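Local structure of maltose-binding protein MalE1 (Thermotoga maritima, 6DTU) at residues A[153-158]-A[342-347]; A[167-172]-A[335-340]; A[195-200]-A[349-354]; A[209-214]-A[226-231]. The protein binds maltotetraose and probably serves as the sugar-capturing component of a maltose transport system. All coordinates share one frame; numbering follows the deposited sequence.

Contact 1: A[153-158]-A[342-347]. With GLC (alpha-D-glucopyranose), chain C; GLC (alpha-D-glucopyranose), chain B.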
# COMPACT_ATOMS: atom_id res chain seq x y z
N ALA A 153 5.19 3.32 -13.96
CA ALA A 153 6.47 3.90 -13.58
C ALA A 153 6.64 4.01 -12.07
O ALA A 153 7.58 4.66 -11.60
CB ALA A 153 6.63 5.27 -14.23
N GLU A 154 5.76 3.38 -11.32
CA GLU A 154 5.72 3.50 -9.87
C GLU A 154 6.22 2.19 -9.27
O GLU A 154 5.58 1.14 -9.43
CB GLU A 154 4.29 3.81 -9.43
CG GLU A 154 4.18 4.47 -8.09
CD GLU A 154 2.76 4.95 -7.78
OE1 GLU A 154 1.92 5.08 -8.71
OE2 GLU A 154 2.50 5.21 -6.59
N PHE A 155 7.35 2.25 -8.57
CA PHE A 155 8.02 1.05 -8.07
C PHE A 155 7.09 0.15 -7.26
O PHE A 155 7.15 -1.08 -7.37
CB PHE A 155 9.22 1.47 -7.23
CG PHE A 155 9.85 0.36 -6.42
CD1 PHE A 155 10.25 -0.82 -7.02
CD2 PHE A 155 10.12 0.53 -5.07
CE1 PHE A 155 10.84 -1.83 -6.29
CE2 PHE A 155 10.72 -0.47 -4.32
CZ PHE A 155 11.09 -1.65 -4.93
N TYR A 156 6.24 0.74 -6.41
CA TYR A 156 5.36 -0.07 -5.58
C TYR A 156 4.53 -1.06 -6.41
O TYR A 156 4.33 -2.22 -6.02
CB TYR A 156 4.48 0.84 -4.73
CG TYR A 156 3.51 0.09 -3.84
CD1 TYR A 156 3.85 -0.30 -2.54
CD2 TYR A 156 2.24 -0.24 -4.30
CE1 TYR A 156 2.95 -1.01 -1.73
CE2 TYR A 156 1.33 -0.93 -3.49
CZ TYR A 156 1.71 -1.31 -2.21
OH TYR A 156 0.82 -1.99 -1.44
N TYR A 157 4.08 -0.63 -7.59
CA TYR A 157 3.23 -1.47 -8.44
C TYR A 157 4.01 -2.42 -9.34
O TYR A 157 3.45 -3.42 -9.80
CB TYR A 157 2.28 -0.58 -9.26
CG TYR A 157 1.32 0.13 -8.35
CD1 TYR A 157 0.10 -0.46 -8.01
CD2 TYR A 157 1.64 1.35 -7.77
CE1 TYR A 157 -0.77 0.15 -7.11
CE2 TYR A 157 0.78 1.96 -6.90
CZ TYR A 157 -0.43 1.37 -6.59
OH TYR A 157 -1.28 1.96 -5.71
N ILE A 158 5.29 -2.13 -9.62
CA ILE A 158 6.13 -3.02 -10.41
C ILE A 158 6.90 -3.99 -9.51
O ILE A 158 7.43 -5.00 -10.00
CB ILE A 158 7.08 -2.16 -11.26
CG1 ILE A 158 6.28 -1.15 -12.09
CG2 ILE A 158 7.95 -3.01 -12.21
CD1 ILE A 158 5.19 -1.77 -12.93
N ALA A 342 11.77 7.09 -4.34
CA ALA A 342 11.95 8.10 -5.38
C ALA A 342 12.99 7.67 -6.42
O ALA A 342 12.81 7.91 -7.61
CB ALA A 342 12.31 9.46 -4.77
N ALA A 343 14.09 7.05 -5.97
CA ALA A 343 15.10 6.55 -6.92
C ALA A 343 14.51 5.49 -7.84
O ALA A 343 14.77 5.49 -9.05
CB ALA A 343 16.28 5.97 -6.14
N MET A 344 13.70 4.58 -7.30
CA MET A 344 13.13 3.53 -8.13
C MET A 344 12.05 4.07 -9.06
O MET A 344 11.99 3.66 -10.23
CB MET A 344 12.61 2.40 -7.25
CG MET A 344 13.71 1.60 -6.54
SD MET A 344 14.88 0.85 -7.69
CE MET A 344 13.82 -0.39 -8.40
N ASN A 345 11.21 4.99 -8.57
CA ASN A 345 10.23 5.64 -9.44
C ASN A 345 10.91 6.34 -10.60
O ASN A 345 10.46 6.25 -11.74
CB ASN A 345 9.41 6.67 -8.65
CG ASN A 345 8.42 6.05 -7.71
OD1 ASN A 345 8.13 4.85 -7.76
ND2 ASN A 345 7.86 6.87 -6.86
N ASP A 346 12.00 7.05 -10.31
CA ASP A 346 12.72 7.74 -11.37
C ASP A 346 13.28 6.76 -12.39
O ASP A 346 13.18 6.99 -13.61
CB ASP A 346 13.80 8.62 -10.75
CG ASP A 346 13.22 9.89 -10.08
OD1 ASP A 346 11.99 10.12 -10.15
OD2 ASP A 346 14.00 10.66 -9.50
N ALA A 347 13.83 5.63 -11.92
CA ALA A 347 14.39 4.65 -12.85
C ALA A 347 13.31 4.06 -13.73
O ALA A 347 13.51 3.89 -14.93
CB ALA A 347 15.12 3.54 -12.10
C1 GLC C . -1.34 2.29 -1.60
C2 GLC C . -0.60 1.53 -0.55
C3 GLC C . 0.57 2.27 -0.09
C4 GLC C . 1.51 2.58 -1.23
C5 GLC C . 0.78 3.34 -2.38
C6 GLC C . 1.57 3.42 -3.58
O2 GLC C . -1.51 1.39 0.59
O3 GLC C . 1.35 1.45 0.87
O4 GLC C . 2.58 3.48 -0.77
O5 GLC C . -0.44 2.51 -2.73
O6 GLC C . 0.98 4.38 -4.44
C1 GLC B . 3.85 2.93 -0.64
C2 GLC B . 4.45 3.39 0.63
C3 GLC B . 4.63 4.88 0.65
C4 GLC B . 5.49 5.35 -0.46
C5 GLC B . 4.91 4.91 -1.83
C6 GLC B . 5.78 5.20 -2.89
O2 GLC B . 3.57 3.02 1.72
O3 GLC B . 5.22 5.28 1.92
O4 GLC B . 5.52 6.80 -0.41
O5 GLC B . 4.68 3.37 -1.78
O6 GLC B . 5.14 4.82 -4.09
O HOH W 1 5.07 7.10 -5.82
O HOH W 2 6.77 3.43 -5.73
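Part of the maltotetraose pocket is built here from the first turn of helix 155-164, which rests against helix 341-352. Glu154 is the N-cap of helix 155-164: its carbonyl O accepts from both Tyr157 N and Ile158 N. Its side chain, CG anti to the backbone N and extended beyond, carries OE2 to the chain C glucose, whose O6 donates to OE2 at 2.8 Å. A carboxylate suits this place as a hydroxyl acceptor, and its other oxygen, OE1, is held by Ser151. The N-H of Phe155, in the first turn, finds no acceptor along its own helix; Asn345 OD1 takes it at 2.8 Å, nearly along the C=O axis, with an N-H...O angle of 166°. The amide also reaches the sugar through water. One water donates to Asn345 OD1 and accepts from Tyr156 N, a second accepts from Asn345 ND2 at 3.0 Å, and both are hydrogen-bonded to O6 of the chain B glucose. Beside this polar knot Met344, bent at its second and third torsions, sets CG over one face of Phe155, 4.0 Å from the ring centroid, a CH-pi contact, while SD stands 5.1 Å from the centroid in a Met-aromatic one. The ring of Tyr156 lies against the ligand, CG anti to the backbone N (chi1 179°), with C4 of the chain C glucose 3.8 Å above its plane. An alanine in place of Tyr156 would probably deprive this glucose of the flat surface beneath it and weaken its hold. An aromatic platform beside a hydroxyl-binding carboxylate is characteristic of the sugar sites of maltose-binding proteins.

Contact 2: A[167-172]-A[335-340]; sequences GYVFKQ and PQMAAV
Phe170 presents one ring face to its own neighbour: Val169 CG1 sits 3.8 Å above the centre of the Phe170 ring. At the rim, in the ring plane, comes the carbonyl of Gln336, with Phe170 CZ 3.5 Å from Gln336 O. That approach suits the slightly positive rim of a phenyl ring. Next to it the backbone N of Met337 also lies near the ring plane, and the sulfur stands obliquely, Met337 SD being 5.2 Å from the Phe170 centroid, 53° off the normal, a Met-aromatic contact. CG of Phe170 is anti to its carbonyl carbon (chi1 -57°), which sends the ring tip toward the 3-10 turn 335-337. There CZ of Phe170 meets CG2 of Val340 tip to tip at 3.8 Å. Val169, with CG1 anti to the backbone N, crosses Met337 at about a right angle, and its CG1 touches Met337 SD at 3.8 Å and Val340 CG2 at 3.9 Å. The join is apolar, without a hydrogen bond across it, so flexible methionine and compact valines are apt fillers. A serine in place of Phe170 would probably strip Gln336, Met337 and Val340 of their shared aromatic partner and loosen the join. Phe170 also packs on Leu177 and Ile182 of the flanking strands 176-178 and 181-183. Ile373 of helix 358-374 touches both Phe170 and Gln336, so the corner of strand 168-173 meets the run-up to helix 341-352 beside that C-terminal helix.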
# COMPACT_ATOMS: atom_id res chain seq x y z
N GLY A 167 14.67 -10.10 -7.31
CA GLY A 167 15.11 -8.83 -6.78
C GLY A 167 14.72 -8.68 -5.33
O GLY A 167 13.88 -9.42 -4.82
N TYR A 168 15.36 -7.75 -4.63
CA TYR A 168 15.01 -7.47 -3.24
C TYR A 168 15.43 -6.04 -2.91
O TYR A 168 16.28 -5.47 -3.59
CB TYR A 168 15.62 -8.49 -2.26
CG TYR A 168 17.13 -8.63 -2.35
CD1 TYR A 168 17.97 -7.75 -1.66
CD2 TYR A 168 17.72 -9.63 -3.11
CE1 TYR A 168 19.36 -7.87 -1.74
CE2 TYR A 168 19.10 -9.75 -3.18
CZ TYR A 168 19.91 -8.87 -2.50
OH TYR A 168 21.27 -9.00 -2.60
N VAL A 169 14.82 -5.47 -1.87
CA VAL A 169 15.20 -4.12 -1.44
C VAL A 169 16.49 -4.22 -0.64
O VAL A 169 17.57 -3.90 -1.15
CB VAL A 169 14.08 -3.42 -0.63
CG1 VAL A 169 14.48 -1.97 -0.32
CG2 VAL A 169 12.77 -3.47 -1.40
N PHE A 170 16.39 -4.68 0.60
CA PHE A 170 17.53 -4.91 1.47
C PHE A 170 17.59 -6.40 1.75
O PHE A 170 16.56 -7.04 2.00
CB PHE A 170 17.33 -4.14 2.80
CG PHE A 170 17.12 -2.64 2.63
CD1 PHE A 170 18.01 -1.89 1.91
CD2 PHE A 170 16.04 -2.01 3.22
CE1 PHE A 170 17.83 -0.51 1.76
CE2 PHE A 170 15.84 -0.63 3.07
CZ PHE A 170 16.73 0.12 2.35
N LYS A 171 18.80 -6.96 1.71
CA LYS A 171 18.95 -8.40 1.86
C LYS A 171 18.43 -8.85 3.22
O LYS A 171 18.79 -8.28 4.26
CB LYS A 171 20.42 -8.80 1.69
CG LYS A 171 20.66 -10.31 1.70
CD LYS A 171 20.09 -10.97 0.45
CE LYS A 171 20.32 -12.46 0.46
NZ LYS A 171 20.17 -13.05 -0.90
N GLN A 172 17.54 -9.83 3.20
CA GLN A 172 17.05 -10.42 4.44
C GLN A 172 18.11 -11.40 4.92
O GLN A 172 18.48 -12.33 4.20
CB GLN A 172 15.73 -11.15 4.18
CG GLN A 172 15.09 -11.74 5.44
CD GLN A 172 14.78 -10.68 6.48
OE1 GLN A 172 13.83 -9.91 6.33
NE2 GLN A 172 15.58 -10.63 7.54
N PRO A 335 14.43 3.08 8.71
CA PRO A 335 14.47 4.47 8.20
C PRO A 335 14.99 4.57 6.79
O PRO A 335 14.63 5.51 6.08
CB PRO A 335 15.41 5.19 9.18
CG PRO A 335 15.41 4.34 10.40
CD PRO A 335 15.16 2.93 9.97
N GLN A 336 15.85 3.64 6.39
CA GLN A 336 16.48 3.64 5.07
C GLN A 336 15.51 3.39 3.93
O GLN A 336 15.89 3.54 2.76
CB GLN A 336 17.64 2.64 5.03
CG GLN A 336 18.83 3.01 5.92
CD GLN A 336 18.66 2.55 7.36
OE1 GLN A 336 17.69 1.87 7.72
NE2 GLN A 336 19.61 2.95 8.21
N MET A 337 14.27 2.97 4.20
CA MET A 337 13.33 2.80 3.10
C MET A 337 12.98 4.13 2.46
O MET A 337 12.55 4.15 1.30
CB MET A 337 12.07 2.10 3.61
CG MET A 337 11.16 1.53 2.52
SD MET A 337 12.04 0.28 1.55
CE MET A 337 10.93 0.12 0.15
N ALA A 338 13.10 5.24 3.20
CA ALA A 338 12.77 6.54 2.63
C ALA A 338 13.64 6.85 1.42
O ALA A 338 13.22 7.58 0.51
CB ALA A 338 12.93 7.64 3.69
N ALA A 339 14.85 6.31 1.38
CA ALA A 339 15.75 6.54 0.26
C ALA A 339 15.40 5.70 -0.97
O ALA A 339 16.06 5.84 -2.00
CB ALA A 339 17.19 6.22 0.68
N VAL A 340 14.41 4.82 -0.89
CA VAL A 340 14.23 3.83 -1.94
C VAL A 340 13.25 4.29 -3.01
O VAL A 340 13.52 4.17 -4.21
CB VAL A 340 13.85 2.46 -1.33
CG1 VAL A 340 13.42 1.48 -2.43
CG2 VAL A 340 15.02 1.89 -0.52

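Contact 3: A[195-200]-A[349-354]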
# COMPACT_ATOMS: atom_id res chain seq x y z
N LEU A 195 10.30 -7.36 -17.96
CA LEU A 195 8.89 -7.69 -18.18
C LEU A 195 8.04 -6.42 -18.28
O LEU A 195 7.21 -6.30 -19.18
CB LEU A 195 8.39 -8.63 -17.09
CG LEU A 195 6.90 -9.02 -17.13
CD1 LEU A 195 6.60 -9.79 -18.40
CD2 LEU A 195 6.48 -9.80 -15.89
N LEU A 196 8.27 -5.44 -17.39
CA LEU A 196 7.57 -4.16 -17.53
C LEU A 196 7.83 -3.55 -18.89
O LEU A 196 6.90 -3.08 -19.56
CB LEU A 196 8.02 -3.20 -16.42
CG LEU A 196 7.60 -1.73 -16.59
CD1 LEU A 196 6.08 -1.64 -16.58
CD2 LEU A 196 8.23 -0.89 -15.50
N LYS A 197 9.09 -3.57 -19.34
CA LYS A 197 9.39 -2.97 -20.64
C LYS A 197 8.71 -3.73 -21.77
O LYS A 197 8.23 -3.11 -22.73
CB LYS A 197 10.90 -2.87 -20.86
CG LYS A 197 11.24 -2.11 -22.13
CD LYS A 197 12.69 -1.73 -22.24
CE LYS A 197 12.85 -0.73 -23.37
NZ LYS A 197 12.60 0.67 -22.89
N ARG A 198 8.61 -5.06 -21.65
CA ARG A 198 7.88 -5.84 -22.64
C ARG A 198 6.42 -5.39 -22.72
O ARG A 198 5.88 -5.21 -23.82
CB ARG A 198 7.97 -7.33 -22.29
CG ARG A 198 7.25 -8.23 -23.30
CD ARG A 198 7.15 -9.67 -22.81
NE ARG A 198 6.18 -10.44 -23.60
CZ ARG A 198 5.70 -11.62 -23.22
NH1 ARG A 198 6.09 -12.16 -22.08
NH2 ARG A 198 4.82 -12.26 -23.98
N LEU A 199 5.78 -5.17 -21.57
CA LEU A 199 4.40 -4.70 -21.57
C LEU A 199 4.24 -3.36 -22.29
O LEU A 199 3.27 -3.15 -23.03
CB LEU A 199 3.90 -4.58 -20.13
CG LEU A 199 3.87 -5.81 -19.24
CD1 LEU A 199 3.22 -5.45 -17.91
CD2 LEU A 199 3.14 -6.97 -19.92
N VAL A 200 5.20 -2.45 -22.10
CA VAL A 200 5.16 -1.17 -22.79
C VAL A 200 5.45 -1.36 -24.27
O VAL A 200 4.74 -0.82 -25.13
CB VAL A 200 6.17 -0.20 -22.14
CG1 VAL A 200 6.22 1.11 -22.91
CG2 VAL A 200 5.80 0.04 -20.68
N ASN A 349 10.50 5.45 -14.56
CA ASN A 349 10.08 6.48 -15.52
C ASN A 349 10.98 6.48 -16.74
O ASN A 349 10.50 6.59 -17.88
CB ASN A 349 10.07 7.86 -14.86
CG ASN A 349 9.75 8.97 -15.84
OD1 ASN A 349 10.62 9.40 -16.61
ND2 ASN A 349 8.54 9.47 -15.81
N LEU A 350 12.30 6.37 -16.53
CA LEU A 350 13.22 6.32 -17.66
C LEU A 350 12.97 5.11 -18.53
O LEU A 350 13.00 5.20 -19.76
CB LEU A 350 14.66 6.29 -17.15
CG LEU A 350 15.12 7.53 -16.39
CD1 LEU A 350 16.54 7.32 -15.91
CD2 LEU A 350 15.02 8.71 -17.34
N VAL A 351 12.71 3.95 -17.91
CA VAL A 351 12.52 2.73 -18.68
C VAL A 351 11.26 2.81 -19.53
O VAL A 351 11.28 2.52 -20.73
CB VAL A 351 12.50 1.51 -17.74
CG1 VAL A 351 12.08 0.27 -18.53
CG2 VAL A 351 13.87 1.29 -17.10
N VAL A 352 10.13 3.18 -18.92
CA VAL A 352 8.89 3.17 -19.69
C VAL A 352 8.87 4.24 -20.76
O VAL A 352 8.08 4.15 -21.70
CB VAL A 352 7.60 3.20 -18.84
CG1 VAL A 352 7.53 2.00 -17.92
CG2 VAL A 352 7.52 4.50 -18.07
N ASN A 353 9.71 5.26 -20.63
CA ASN A 353 9.81 6.30 -21.65
C ASN A 353 10.96 6.07 -22.63
O ASN A 353 11.25 6.95 -23.43
CB ASN A 353 9.87 7.68 -21.00
CG ASN A 353 8.53 8.09 -20.37
OD1 ASN A 353 8.40 8.16 -19.14
ND2 ASN A 353 7.54 8.37 -21.23
N GLY A 354 11.59 4.90 -22.58
CA GLY A 354 12.64 4.58 -23.54
C GLY A 354 13.84 5.50 -23.45
O GLY A 354 14.48 5.78 -24.48
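This is a helix-helix packing contact: the second half of helix 187-201 lies against the end of helix 341-352, which closes in a Schellman motif. It is structural and stands away from the sugar, Leu196 having its side chain about 13 Å from a bound glucose. The backbones come close, with the CA atoms of Lys197 and Val352 6.2 Å apart, and the short, beta-branched valines suit such proximity. Val352 carries the apolar part. Its CG1, anti to the carbonyl carbon (chi1 -60°), meets two methyl groups, CD2 of Leu196 at 3.8 Å and CG2 of Val200 at 3.8 Å, and the Val200 side chain crosses it at about a right angle. Val351 also packs on Val358 and Ala361 of helix 358-374. Gly354 takes the positive phi (63°) of the C-prime position, comfortable for a residue without a side chain; its N bonds Val351 O while Lys355 N reaches Leu350 O. Carbonyls gathered at a helix end would probably attract a cation. Lys197 fits this, extended until its last torsion turns (chi4 85°), where NZ makes a weak hydrogen bond to Val351 O at 3.1 Å.

Contact 4: A[209-214]-A[226-231]; sequences DNYQIM and IINGPW. With GLC (alpha-D-glucopyranose), chain D; GLC (alpha-D-glucopyranose), chain C.
Met214 is the tightly packed part of this contact, buried between its helix and strand 223-228, whereas the outer side of the same helix, at Gln212, is exposed to solvent. CG of Met214, anti to the backbone N, presses on CG2 of Ile226 at 3.6 Å. The chain stays extended until chi3 (61°), which brings SD to 3.2 Å from Ile227 O and turns CE onto the amide, 3.6 Å from Asn228 CG. An unbranched, pliable side chain is well suited to following the strand in this way. Toward the pocket the packing gives way to polar contacts. The Tyr211 hydroxyl is gripped twice: Asn228 ND2 donates to Tyr211 OH at 3.2 Å, in the amide plane, and Trp231 NE1 donates to it weakly at 3.0 Å. The same ND2 is bonded to Tyr236 OH, so the amide joins two tyrosines. Tyr211, partly exposed, has O6 of the chain D glucose 3.5 Å above its ring centre. Trp231 lies between sugar and backbone, with C1 of the chain C glucose 3.5 Å above one face and Gly229 CA 3.4 Å above the opposite one; a side chain on Gly229 would collide with the indole. Asn210 caps helix 211-219, its OD1 accepting from Ile213 N. Helix 211-219 packs through Met214 on strand 223-228, which pairs with strand 112-116; Met214 also touches strand 146-149 and Tyr157 of helix 155-164.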
# COMPACT_ATOMS: atom_id res chain seq x y z
N ASP A 209 0.84 5.78 -18.19
CA ASP A 209 -0.04 5.11 -17.24
C ASP A 209 0.40 5.41 -15.80
O ASP A 209 1.59 5.31 -15.47
CB ASP A 209 -0.03 3.60 -17.46
CG ASP A 209 -0.83 3.17 -18.67
OD1 ASP A 209 -1.67 3.96 -19.16
OD2 ASP A 209 -0.64 2.02 -19.11
N ASN A 210 -0.55 5.82 -14.97
CA ASN A 210 -0.29 6.12 -13.56
C ASN A 210 -1.45 5.61 -12.71
O ASN A 210 -2.39 4.96 -13.20
CB ASN A 210 0.01 7.60 -13.31
CG ASN A 210 -1.16 8.51 -13.64
OD1 ASN A 210 -2.29 8.06 -13.78
ND2 ASN A 210 -0.90 9.82 -13.69
N TYR A 211 -1.40 5.91 -11.42
CA TYR A 211 -2.44 5.41 -10.53
C TYR A 211 -3.82 5.95 -10.92
O TYR A 211 -4.79 5.19 -10.99
CB TYR A 211 -2.11 5.72 -9.06
CG TYR A 211 -3.13 5.06 -8.17
CD1 TYR A 211 -2.98 3.73 -7.78
CD2 TYR A 211 -4.29 5.71 -7.80
CE1 TYR A 211 -3.96 3.08 -7.01
CE2 TYR A 211 -5.28 5.06 -7.07
CZ TYR A 211 -5.10 3.75 -6.69
OH TYR A 211 -6.07 3.12 -5.97
N GLN A 212 -3.92 7.26 -11.11
CA GLN A 212 -5.21 7.87 -11.40
C GLN A 212 -5.84 7.31 -12.68
O GLN A 212 -7.05 7.06 -12.71
CB GLN A 212 -5.06 9.39 -11.47
CG GLN A 212 -6.34 10.21 -11.45
CD GLN A 212 -7.02 10.21 -12.78
OE1 GLN A 212 -6.37 10.24 -13.84
NE2 GLN A 212 -8.34 10.17 -12.76
N ILE A 213 -5.04 7.13 -13.73
CA ILE A 213 -5.58 6.55 -14.97
C ILE A 213 -6.07 5.13 -14.71
O ILE A 213 -7.17 4.76 -15.12
CB ILE A 213 -4.53 6.60 -16.10
CG1 ILE A 213 -4.30 8.06 -16.55
CG2 ILE A 213 -4.96 5.68 -17.25
CD1 ILE A 213 -3.00 8.27 -17.36
N MET A 214 -5.27 4.33 -14.01
CA MET A 214 -5.69 2.95 -13.74
C MET A 214 -6.99 2.92 -12.94
O MET A 214 -7.94 2.22 -13.30
CB MET A 214 -4.59 2.25 -12.94
CG MET A 214 -5.10 0.96 -12.31
SD MET A 214 -3.90 0.04 -11.35
CE MET A 214 -3.46 1.24 -10.06
N ILE A 226 -6.58 -4.73 -14.03
CA ILE A 226 -5.59 -3.86 -13.41
C ILE A 226 -4.83 -4.61 -12.32
O ILE A 226 -5.23 -5.69 -11.88
CB ILE A 226 -6.20 -2.57 -12.82
CG1 ILE A 226 -7.16 -2.91 -11.68
CG2 ILE A 226 -6.87 -1.76 -13.93
CD1 ILE A 226 -7.74 -1.67 -11.02
N ILE A 227 -3.71 -4.03 -11.90
CA ILE A 227 -3.02 -4.48 -10.70
C ILE A 227 -3.11 -3.37 -9.66
O ILE A 227 -2.49 -2.32 -9.81
CB ILE A 227 -1.57 -4.89 -10.97
CG1 ILE A 227 -1.55 -6.13 -11.87
CG2 ILE A 227 -0.89 -5.24 -9.65
CD1 ILE A 227 -0.15 -6.60 -12.26
N ASN A 228 -3.90 -3.62 -8.62
CA ASN A 228 -4.20 -2.61 -7.61
C ASN A 228 -4.60 -3.32 -6.33
O ASN A 228 -4.76 -4.54 -6.30
CB ASN A 228 -5.33 -1.69 -8.09
CG ASN A 228 -5.34 -0.35 -7.38
OD1 ASN A 228 -4.52 -0.06 -6.52
ND2 ASN A 228 -6.29 0.49 -7.76
N GLY A 229 -4.79 -2.54 -5.27
CA GLY A 229 -5.01 -3.08 -3.95
C GLY A 229 -6.43 -2.98 -3.45
O GLY A 229 -7.31 -2.38 -4.07
N PRO A 230 -6.67 -3.52 -2.25
CA PRO A 230 -8.04 -3.62 -1.74
C PRO A 230 -8.65 -2.29 -1.36
O PRO A 230 -9.87 -2.19 -1.22
CB PRO A 230 -7.89 -4.58 -0.54
CG PRO A 230 -6.46 -4.35 -0.08
CD PRO A 230 -5.67 -4.12 -1.36
N TRP A 231 -7.82 -1.26 -1.17
CA TRP A 231 -8.31 0.09 -0.95
C TRP A 231 -9.14 0.60 -2.12
O TRP A 231 -9.87 1.58 -1.95
CB TRP A 231 -7.12 1.04 -0.76
CG TRP A 231 -6.10 0.98 -1.88
CD1 TRP A 231 -6.16 1.62 -3.08
CD2 TRP A 231 -4.88 0.22 -1.89
NE1 TRP A 231 -5.06 1.32 -3.83
CE2 TRP A 231 -4.26 0.45 -3.13
CE3 TRP A 231 -4.26 -0.64 -0.98
CZ2 TRP A 231 -3.03 -0.14 -3.49
CZ3 TRP A 231 -3.05 -1.22 -1.33
CH2 TRP A 231 -2.46 -0.98 -2.58
C1 GLC D . -5.43 5.49 -0.99
C2 GLC D . -5.15 4.41 -0.03
C3 GLC D . -3.71 4.14 0.09
C4 GLC D . -3.11 3.79 -1.23
C5 GLC D . -3.31 4.97 -2.23
C6 GLC D . -2.96 4.67 -3.55
O1 GLC D . -4.91 6.69 -0.53
O2 GLC D . -5.70 4.84 1.26
O3 GLC D . -3.57 3.01 1.03
O4 GLC D . -1.69 3.54 -1.08
O5 GLC D . -4.82 5.20 -2.28
O6 GLC D . -3.04 5.86 -4.33
C1 GLC C . -1.34 2.29 -1.60
C2 GLC C . -0.60 1.53 -0.55
C3 GLC C . 0.57 2.27 -0.09
C4 GLC C . 1.51 2.58 -1.23
C5 GLC C . 0.78 3.34 -2.38
C6 GLC C . 1.57 3.42 -3.58
O2 GLC C . -1.51 1.39 0.59
O3 GLC C . 1.35 1.45 0.87
O4 GLC C . 2.58 3.48 -0.77
O5 GLC C . -0.44 2.51 -2.73
O6 GLC C . 0.98 4.38 -4.44

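Contact 1 joins the other three. Its Phe155 CE2 packs on Val340 CG1 of contact 2 at 3.8 Å, and its Ile158 CD1 on Leu196 CD1 of contact 3, also at 3.8 Å. Both neighbours lie near helix 341-352: contact 2 uses the loop just before it, contact 3 its end. The link to contact 4 runs along the pocket, where Tyr157 OH is 3.2 Å from Tyr211 CE1 and the chain C glucose touches both contacts. Contacts 1 and 4 thus line the maltotetraose site, their centres 14 Å apart, while contacts 2 and 3, with centres about 22 Å apart, lie in the surrounding structure and do not touch each other.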